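Local structure of TodX (Pseudomonas putida, 3BS0) at residues 388-393 with 427-432; 22-27 with 43-48. The protein probably carries toluene and related aromatic hydrocarbons across the outer membrane, as a beta-barrel channel of the FadL family. One frame throughout, in Å; residues are numbered along the deposited sequence.

Overall arrangement
The two contacts adjoin through strands 417-433 and 44-60, neighbours in the barrel wall. Interaction 1 pairs strand 390-405 with strand 417-433; interaction 2 fastens the N-terminal segment 22-27 to the start of strand 44-60, which flanks strand 417-433. This pairing of the first and last long strands closes the barrel, and probable backbone hydrogen bonds mark the seam: Tyr429 N to Leu48 O at 2.8 Å and Lys431 O to Phe46 N at 2.9 Å. The centres of the contacts are about 9 Å apart and lie about 25 and 22 Å from the centre of the chain. Side chains also join them, for Glu47 of interaction 2 touches Ser430 of interaction 1, and Arg391 packs on Tyr24.

Interaction 1 of 2, residues 388-393 with 427-432; sequences KDSRIN and VSYSKN
Tyr429 reaches diagonally across the strand pair to Ser390, its OH 2.8 Å from Ser390 OG in a hydrogen bond that either hydroxyl could donate. CG is anti to the backbone N (chi1 171°), and from there the ring's far end comes nearer the other strand. Ile392, its antiparallel non-hydrogen-bonded partner, meets the ring at the edge and near its plane, Ile392 CG1 lying 4.2 Å from Tyr429 CD1. An alanine in place of Tyr429 would probably leave the Ser390 hydroxyl without this partner and open a gap beside Ile392 CG1. On the opposite face, the hydrogen-bonded pairs Arg391-Ser430 and Asn393-Ser428 send their side chains inward, where Ala11 of helix 11-15 covers Asn393 and Ser428. Arg391, extended from CG to NE, packs on Tyr24 and Pro41. The backbones bond in both directions: Ser430 N to Arg391 O at 2.7 Å, Asn393 N to Ser428 O at 3.0 Å. Past the last bridge, Asn432 N still donates to Asp389 O, 2.8 Å away. The chemistry is that of a two-faced barrel wall: polar side chains meet the N-terminal plug inside, while a hydroxyl pair links the strands outside, with Ile392 at the Tyr429 ring edge.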
ATOM      1  N   LYS A 388       4.879   5.249 -32.528  1.00 71.33           N
ATOM      2  CA  LYS A 388       3.593   4.613 -32.267  1.00 69.83           C
ATOM      3  C   LYS A 388       3.912   3.365 -31.454  1.00 68.04           C
ATOM      4  O   LYS A 388       3.038   2.540 -31.185  1.00 68.89           O
ATOM      5  CB  LYS A 388       2.872   4.216 -33.564  1.00 70.86           C
ATOM      6  CG  LYS A 388       3.535   3.112 -34.379  1.00 73.08           C
ATOM      7  CD  LYS A 388       4.584   3.677 -35.317  1.00 75.47           C
ATOM      8  CE  LYS A 388       3.961   4.704 -36.261  1.00 77.54           C
ATOM      9  NZ  LYS A 388       4.974   5.377 -37.119  1.00 76.15           N
ATOM     10  N   ASP A 389       5.178   3.238 -31.067  1.00 64.73           N
ATOM     11  CA  ASP A 389       5.621   2.093 -30.292  1.00 61.37           C
ATOM     12  C   ASP A 389       6.271   2.497 -28.974  1.00 57.97           C
ATOM     13  O   ASP A 389       6.369   1.683 -28.066  1.00 57.13           O
ATOM     14  CB  ASP A 389       6.591   1.249 -31.118  1.00 62.74           C
ATOM     15  CG  ASP A 389       5.940   0.660 -32.361  1.00 64.57           C
ATOM     16  OD1 ASP A 389       5.025  -0.179 -32.220  1.00 64.83           O
ATOM     17  OD2 ASP A 389       6.339   1.038 -33.481  1.00 65.70           O
ATOM     18  N   SER A 390       6.700   3.752 -28.867  1.00 55.14           N
ATOM     19  CA  SER A 390       7.349   4.245 -27.651  1.00 52.82           C
ATOM     20  C   SER A 390       6.528   5.277 -26.892  1.00 51.52           C
ATOM     21  O   SER A 390       6.312   6.377 -27.387  1.00 53.58           O
ATOM     22  CB  SER A 390       8.703   4.850 -27.991  1.00 51.06           C
ATOM     23  OG  SER A 390       9.614   3.834 -28.340  1.00 53.42           O
ATOM     24  N   ARG A 391       6.105   4.929 -25.679  1.00 49.26           N
ATOM     25  CA  ARG A 391       5.283   5.822 -24.862  1.00 48.61           C
ATOM     26  C   ARG A 391       5.853   6.105 -23.462  1.00 47.83           C
ATOM     27  O   ARG A 391       6.450   5.232 -22.824  1.00 47.37           O
ATOM     28  CB  ARG A 391       3.880   5.227 -24.661  1.00 47.94           C
ATOM     29  CG  ARG A 391       3.168   4.691 -25.881  1.00 48.26           C
ATOM     30  CD  ARG A 391       1.874   4.035 -25.414  1.00 55.31           C
ATOM     31  NE  ARG A 391       0.994   3.556 -26.486  1.00 58.59           N
ATOM     32  CZ  ARG A 391      -0.165   2.933 -26.268  1.00 60.31           C
ATOM     33  NH1 ARG A 391      -0.585   2.711 -25.027  1.00 62.37           N
ATOM     34  NH2 ARG A 391      -0.913   2.539 -27.286  1.00 62.45           N
ATOM     35  N   ILE A 392       5.639   7.327 -22.989  1.00 45.14           N
ATOM     36  CA  ILE A 392       6.056   7.732 -21.658  1.00 43.40           C
ATOM     37  C   ILE A 392       4.790   8.230 -20.993  1.00 42.48           C
ATOM     38  O   ILE A 392       4.129   9.123 -21.524  1.00 42.07           O
ATOM     39  CB  ILE A 392       7.067   8.892 -21.678  1.00 43.98           C
ATOM     40  CG1 ILE A 392       8.328   8.472 -22.429  1.00 45.51           C
ATOM     41  CG2 ILE A 392       7.413   9.313 -20.248  1.00 39.76           C
ATOM     42  CD1 ILE A 392       9.320   9.619 -22.610  1.00 47.01           C
ATOM     43  N   ASN A 393       4.451   7.644 -19.847  1.00 40.52           N
ATOM     44  CA  ASN A 393       3.260   8.025 -19.090  1.00 39.70           C
ATOM     45  C   ASN A 393       3.674   8.621 -17.747  1.00 39.37           C
ATOM     46  O   ASN A 393       4.581   8.115 -17.090  1.00 38.59           O
ATOM     47  CB  ASN A 393       2.371   6.809 -18.807  1.00 38.81           C
ATOM     48  CG  ASN A 393       1.962   6.070 -20.057  1.00 39.60           C
ATOM     49  OD1 ASN A 393       0.908   6.321 -20.634  1.00 39.60           O
ATOM     50  ND2 ASN A 393       2.798   5.142 -20.476  1.00 39.88           N
ATOM     51  N   VAL A 427       5.904   6.692 -13.043  1.00 38.43           N
ATOM     52  CA  VAL A 427       6.403   7.000 -14.371  1.00 36.28           C
ATOM     53  C   VAL A 427       6.797   5.724 -15.057  1.00 35.66           C
ATOM     54  O   VAL A 427       7.346   4.826 -14.436  1.00 33.51           O
ATOM     55  CB  VAL A 427       7.632   7.929 -14.332  1.00 36.98           C
ATOM     56  CG1 VAL A 427       8.028   8.328 -15.757  1.00 33.85           C
ATOM     57  CG2 VAL A 427       7.323   9.157 -13.506  1.00 36.29           C
ATOM     58  N   SER A 428       6.503   5.628 -16.342  1.00 34.76           N
ATOM     59  CA  SER A 428       6.884   4.423 -17.048  1.00 37.77           C
ATOM     60  C   SER A 428       7.106   4.625 -18.535  1.00 38.69           C
ATOM     61  O   SER A 428       6.468   5.461 -19.184  1.00 38.26           O
ATOM     62  CB  SER A 428       5.853   3.297 -16.803  1.00 33.96           C
ATOM     63  OG  SER A 428       4.536   3.690 -17.138  1.00 32.38           O
ATOM     64  N   TYR A 429       8.050   3.862 -19.053  1.00 39.88           N
ATOM     65  CA  TYR A 429       8.366   3.903 -20.462  1.00 43.70           C
ATOM     66  C   TYR A 429       7.741   2.627 -20.963  1.00 44.67           C
ATOM     67  O   TYR A 429       7.829   1.595 -20.304  1.00 44.44           O
ATOM     68  CB  TYR A 429       9.877   3.883 -20.675  1.00 44.44           C
ATOM     69  CG  TYR A 429      10.255   3.697 -22.116  1.00 45.49           C
ATOM     70  CD1 TYR A 429       9.950   4.666 -23.064  1.00 44.48           C
ATOM     71  CD2 TYR A 429      10.874   2.521 -22.542  1.00 47.48           C
ATOM     72  CE1 TYR A 429      10.245   4.471 -24.399  1.00 45.44           C
ATOM     73  CE2 TYR A 429      11.177   2.311 -23.880  1.00 46.52           C
ATOM     74  CZ  TYR A 429      10.860   3.287 -24.805  1.00 47.05           C
ATOM     75  OH  TYR A 429      11.138   3.069 -26.138  1.00 48.87           O
ATOM     76  N   SER A 430       7.109   2.692 -22.125  1.00 46.97           N
ATOM     77  CA  SER A 430       6.436   1.531 -22.666  1.00 47.85           C
ATOM     78  C   SER A 430       6.796   1.255 -24.121  1.00 48.65           C
ATOM     79  O   SER A 430       6.354   1.977 -25.010  1.00 47.05           O
ATOM     80  CB  SER A 430       4.928   1.750 -22.525  1.00 49.71           C
ATOM     81  OG  SER A 430       4.186   0.601 -22.901  1.00 56.24           O
ATOM     82  N   LYS A 431       7.606   0.224 -24.369  1.00 49.80           N
ATOM     83  CA  LYS A 431       7.951  -0.111 -25.746  1.00 51.73           C
ATOM     84  C   LYS A 431       7.074  -1.237 -26.283  1.00 52.14           C
ATOM     85  O   LYS A 431       6.860  -2.252 -25.627  1.00 50.91           O
ATOM     86  CB  LYS A 431       9.441  -0.486 -25.924  1.00 52.64           C
ATOM     87  CG  LYS A 431      10.213  -0.959 -24.689  1.00 57.59           C
ATOM     88  CD  LYS A 431      11.623  -1.503 -25.079  1.00 58.50           C
ATOM     89  CE  LYS A 431      12.536  -1.734 -23.855  1.00 57.46           C
ATOM     90  NZ  LYS A 431      13.751  -2.559 -24.144  1.00 56.70           N
ATOM     91  N   ASN A 432       6.551  -1.021 -27.485  1.00 53.79           N
ATOM     92  CA  ASN A 432       5.703  -1.984 -28.171  1.00 54.58           C
ATOM     93  C   ASN A 432       6.585  -2.653 -29.213  1.00 56.86           C
ATOM     94  O   ASN A 432       7.272  -1.984 -29.982  1.00 57.96           O
ATOM     95  CB  ASN A 432       4.558  -1.254 -28.865  1.00 53.38           C
ATOM     96  CG  ASN A 432       3.263  -2.026 -28.815  1.00 54.19           C
ATOM     97  OD1 ASN A 432       3.089  -3.031 -29.510  1.00 52.60           O
ATOM     98  ND2 ASN A 432       2.338  -1.563 -27.973  1.00 53.73           N
TER

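Interaction 2 of 2, residues 22-27 with 43-48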
ATOM      1  N   SER A  22     -12.363  -0.906 -17.209  1.00 50.70           N
ATOM      2  CA  SER A  22     -12.522  -1.312 -18.595  1.00 52.87           C
ATOM      3  C   SER A  22     -11.912  -0.483 -19.716  1.00 53.19           C
ATOM      4  O   SER A  22     -12.585  -0.206 -20.712  1.00 54.05           O
ATOM      5  CB  SER A  22     -14.006  -1.490 -18.861  1.00 53.63           C
ATOM      6  OG  SER A  22     -14.728  -0.432 -18.240  1.00 55.10           O
ATOM      7  N   TYR A  23     -10.647  -0.100 -19.570  1.00 51.38           N
ATOM      8  CA  TYR A  23      -9.961   0.649 -20.618  1.00 49.47           C
ATOM      9  C   TYR A  23      -8.461   0.364 -20.535  1.00 49.18           C
ATOM     10  O   TYR A  23      -7.947   0.110 -19.445  1.00 50.15           O
ATOM     11  CB  TYR A  23     -10.269   2.147 -20.494  1.00 45.89           C
ATOM     12  CG  TYR A  23      -9.615   2.879 -19.351  1.00 45.64           C
ATOM     13  CD1 TYR A  23      -8.390   3.513 -19.526  1.00 46.92           C
ATOM     14  CD2 TYR A  23     -10.248   2.991 -18.105  1.00 44.89           C
ATOM     15  CE1 TYR A  23      -7.806   4.254 -18.494  1.00 47.75           C
ATOM     16  CE2 TYR A  23      -9.677   3.723 -17.064  1.00 43.96           C
ATOM     17  CZ  TYR A  23      -8.452   4.354 -17.264  1.00 47.84           C
ATOM     18  OH  TYR A  23      -7.852   5.069 -16.250  1.00 47.38           O
ATOM     19  N   TYR A  24      -7.756   0.386 -21.668  1.00 46.56           N
ATOM     20  CA  TYR A  24      -6.325   0.097 -21.630  1.00 43.89           C
ATOM     21  C   TYR A  24      -5.599   0.841 -20.516  1.00 42.60           C
ATOM     22  O   TYR A  24      -5.503   2.068 -20.507  1.00 40.63           O
ATOM     23  CB  TYR A  24      -5.619   0.379 -22.960  1.00 41.34           C
ATOM     24  CG  TYR A  24      -4.274  -0.331 -23.011  1.00 42.51           C
ATOM     25  CD1 TYR A  24      -4.176  -1.693 -22.676  1.00 41.61           C
ATOM     26  CD2 TYR A  24      -3.097   0.347 -23.330  1.00 40.39           C
ATOM     27  CE1 TYR A  24      -2.946  -2.350 -22.647  1.00 37.72           C
ATOM     28  CE2 TYR A  24      -1.855  -0.315 -23.309  1.00 37.68           C
ATOM     29  CZ  TYR A  24      -1.796  -1.660 -22.959  1.00 36.79           C
ATOM     30  OH  TYR A  24      -0.594  -2.327 -22.879  1.00 37.14           O
ATOM     31  N   THR A  25      -5.086   0.055 -19.578  1.00 41.05           N
ATOM     32  CA  THR A  25      -4.378   0.568 -18.426  1.00 40.25           C
ATOM     33  C   THR A  25      -2.891   0.224 -18.544  1.00 39.35           C
ATOM     34  O   THR A  25      -2.057   0.742 -17.816  1.00 38.21           O
ATOM     35  CB  THR A  25      -5.016  -0.032 -17.150  1.00 40.95           C
ATOM     36  OG1 THR A  25      -5.954   0.913 -16.613  1.00 41.15           O
ATOM     37  CG2 THR A  25      -3.959  -0.399 -16.109  1.00 43.06           C
ATOM     38  N   GLY A  26      -2.565  -0.644 -19.492  1.00 38.48           N
ATOM     39  CA  GLY A  26      -1.180  -1.014 -19.677  1.00 37.01           C
ATOM     40  C   GLY A  26      -0.905  -2.342 -19.025  1.00 38.61           C
ATOM     41  O   GLY A  26      -1.839  -3.033 -18.619  1.00 41.68           O
ATOM     42  N   ASN A  27       0.366  -2.705 -18.910  1.00 38.28           N
ATOM     43  CA  ASN A  27       0.733  -3.978 -18.310  1.00 38.65           C
ATOM     44  C   ASN A  27       0.270  -4.161 -16.863  1.00 39.58           C
ATOM     45  O   ASN A  27       0.098  -5.294 -16.412  1.00 38.26           O
ATOM     46  CB  ASN A  27       2.241  -4.176 -18.408  1.00 38.59           C
ATOM     47  CG  ASN A  27       2.693  -4.476 -19.823  1.00 37.89           C
ATOM     48  OD1 ASN A  27       1.912  -4.388 -20.771  1.00 33.62           O
ATOM     49  ND2 ASN A  27       3.963  -4.834 -19.973  1.00 36.95           N
ATOM     50  N   GLY A  43       0.789  -6.613 -30.923  1.00 38.74           N
ATOM     51  CA  GLY A  43       2.168  -6.819 -30.539  1.00 38.39           C
ATOM     52  C   GLY A  43       2.407  -7.225 -29.099  1.00 38.72           C
ATOM     53  O   GLY A  43       1.516  -7.704 -28.405  1.00 37.43           O
ATOM     54  N   ASN A  44       3.644  -7.034 -28.659  1.00 39.03           N
ATOM     55  CA  ASN A  44       4.045  -7.378 -27.307  1.00 39.88           C
ATOM     56  C   ASN A  44       4.419  -6.088 -26.608  1.00 38.29           C
ATOM     57  O   ASN A  44       4.973  -5.184 -27.230  1.00 38.68           O
ATOM     58  CB  ASN A  44       5.226  -8.345 -27.364  1.00 42.71           C
ATOM     59  CG  ASN A  44       4.912  -9.587 -28.179  1.00 44.75           C
ATOM     60  OD1 ASN A  44       5.790 -10.142 -28.841  1.00 50.14           O
ATOM     61  ND2 ASN A  44       3.657 -10.034 -28.132  1.00 43.56           N
ATOM     62  N   GLN A  45       4.115  -5.990 -25.318  1.00 37.07           N
ATOM     63  CA  GLN A  45       4.394  -4.760 -24.597  1.00 36.74           C
ATOM     64  C   GLN A  45       5.369  -4.891 -23.455  1.00 35.02           C
ATOM     65  O   GLN A  45       5.107  -5.581 -22.488  1.00 37.17           O
ATOM     66  CB  GLN A  45       3.093  -4.156 -24.054  1.00 39.39           C
ATOM     67  CG  GLN A  45       2.079  -3.639 -25.094  1.00 41.02           C
ATOM     68  CD  GLN A  45       1.252  -4.735 -25.749  1.00 43.75           C
ATOM     69  OE1 GLN A  45       0.842  -5.694 -25.102  1.00 45.35           O
ATOM     70  NE2 GLN A  45       0.993  -4.585 -27.045  1.00 48.06           N
ATOM     71  N   PHE A  46       6.503  -4.220 -23.557  1.00 35.55           N
ATOM     72  CA  PHE A  46       7.469  -4.253 -22.476  1.00 35.93           C
ATOM     73  C   PHE A  46       7.256  -2.985 -21.647  1.00 35.86           C
ATOM     74  O   PHE A  46       7.194  -1.889 -22.214  1.00 37.75           O
ATOM     75  CB  PHE A  46       8.902  -4.277 -23.015  1.00 34.48           C
ATOM     76  CG  PHE A  46       9.926  -4.095 -21.945  1.00 35.36           C
ATOM     77  CD1 PHE A  46      10.317  -5.164 -21.153  1.00 34.95           C
ATOM     78  CD2 PHE A  46      10.424  -2.833 -21.657  1.00 36.44           C
ATOM     79  CE1 PHE A  46      11.181  -4.985 -20.090  1.00 34.26           C
ATOM     80  CE2 PHE A  46      11.288  -2.646 -20.596  1.00 38.59           C
ATOM     81  CZ  PHE A  46      11.665  -3.729 -19.809  1.00 36.66           C
ATOM     82  N   GLU A  47       7.140  -3.116 -20.324  1.00 34.74           N
ATOM     83  CA  GLU A  47       6.926  -1.928 -19.482  1.00 35.62           C
ATOM     84  C   GLU A  47       7.887  -1.763 -18.311  1.00 33.49           C
ATOM     85  O   GLU A  47       8.160  -2.705 -17.569  1.00 32.22           O
ATOM     86  CB  GLU A  47       5.481  -1.870 -18.967  1.00 38.87           C
ATOM     87  CG  GLU A  47       4.556  -0.994 -19.822  1.00 44.60           C
ATOM     88  CD  GLU A  47       3.167  -0.803 -19.203  1.00 47.30           C
ATOM     89  OE1 GLU A  47       3.089  -0.357 -18.037  1.00 49.37           O
ATOM     90  OE2 GLU A  47       2.158  -1.091 -19.886  1.00 46.16           O
ATOM     91  N   LEU A  48       8.385  -0.536 -18.161  1.00 33.31           N
ATOM     92  CA  LEU A  48       9.341  -0.179 -17.120  1.00 33.83           C
ATOM     93  C   LEU A  48       8.954   1.096 -16.402  1.00 34.07           C
ATOM     94  O   LEU A  48       8.780   2.141 -17.034  1.00 35.19           O
ATOM     95  CB  LEU A  48      10.729  -0.009 -17.733  1.00 35.78           C
ATOM     96  CG  LEU A  48      11.649  -1.186 -17.431  1.00 37.96           C
ATOM     97  CD1 LEU A  48      12.881  -1.114 -18.307  1.00 41.22           C
ATOM     98  CD2 LEU A  48      12.031  -1.149 -15.945  1.00 37.50           C
TER
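Tyr24 and Gln45 make the first touch between the N-terminal segment and the strand. The Tyr24 side chain, with CG anti to the backbone N, points toward the strand, and its OH comes 3.7 Å from Gln45 CG; the phenol ring and the Gln45 amide are steeply inclined to each other. Thr25 then turns its side chain away from the strand, onto Ser13 of helix 11-15. The Tyr24 ring lies alongside the onward-running chain, with Gly26 N 3.5 Å above its centre. Gly26 CA lies 3.3 Å from Glu47 OE2, and the backbone angles here favour glycine. Asn27 has the largest share of the contact and makes both of its hydrogen bonds. Its backbone N donates to Glu47 OE2 at 2.6 Å in a nearly straight bond (175° at the hydrogen), coming from above the carboxylate plane. The Asn27 amide is stacked on that carboxylate with the planes 21° apart, and Asn27 CG is 3.4 Å from Glu47 OE2. At the end of the side chain, Asn27 ND2 donates to Gln45 O at 2.9 Å; the acceptor lies in the amide plane, whereas the donor stands 50° out of the carbonyl plane. A further hydrogen bond from ND2 to Ser85 OG on strand 80-90 helps fix the amide's rotation, so Asn27 grips two neighbouring strands. In FadL relatives the N-terminal residues form a plug inside the barrel, and this segment is consistent with that role. Chemically, Asn27 is a buried polar residue whose main-chain and side-chain N-H groups find acceptors on the wall; the peptide N-H would probably help to stabilise negative charge on Glu47, linking plug and barrel by directional polar bonds and by the stacked amide and carboxylate.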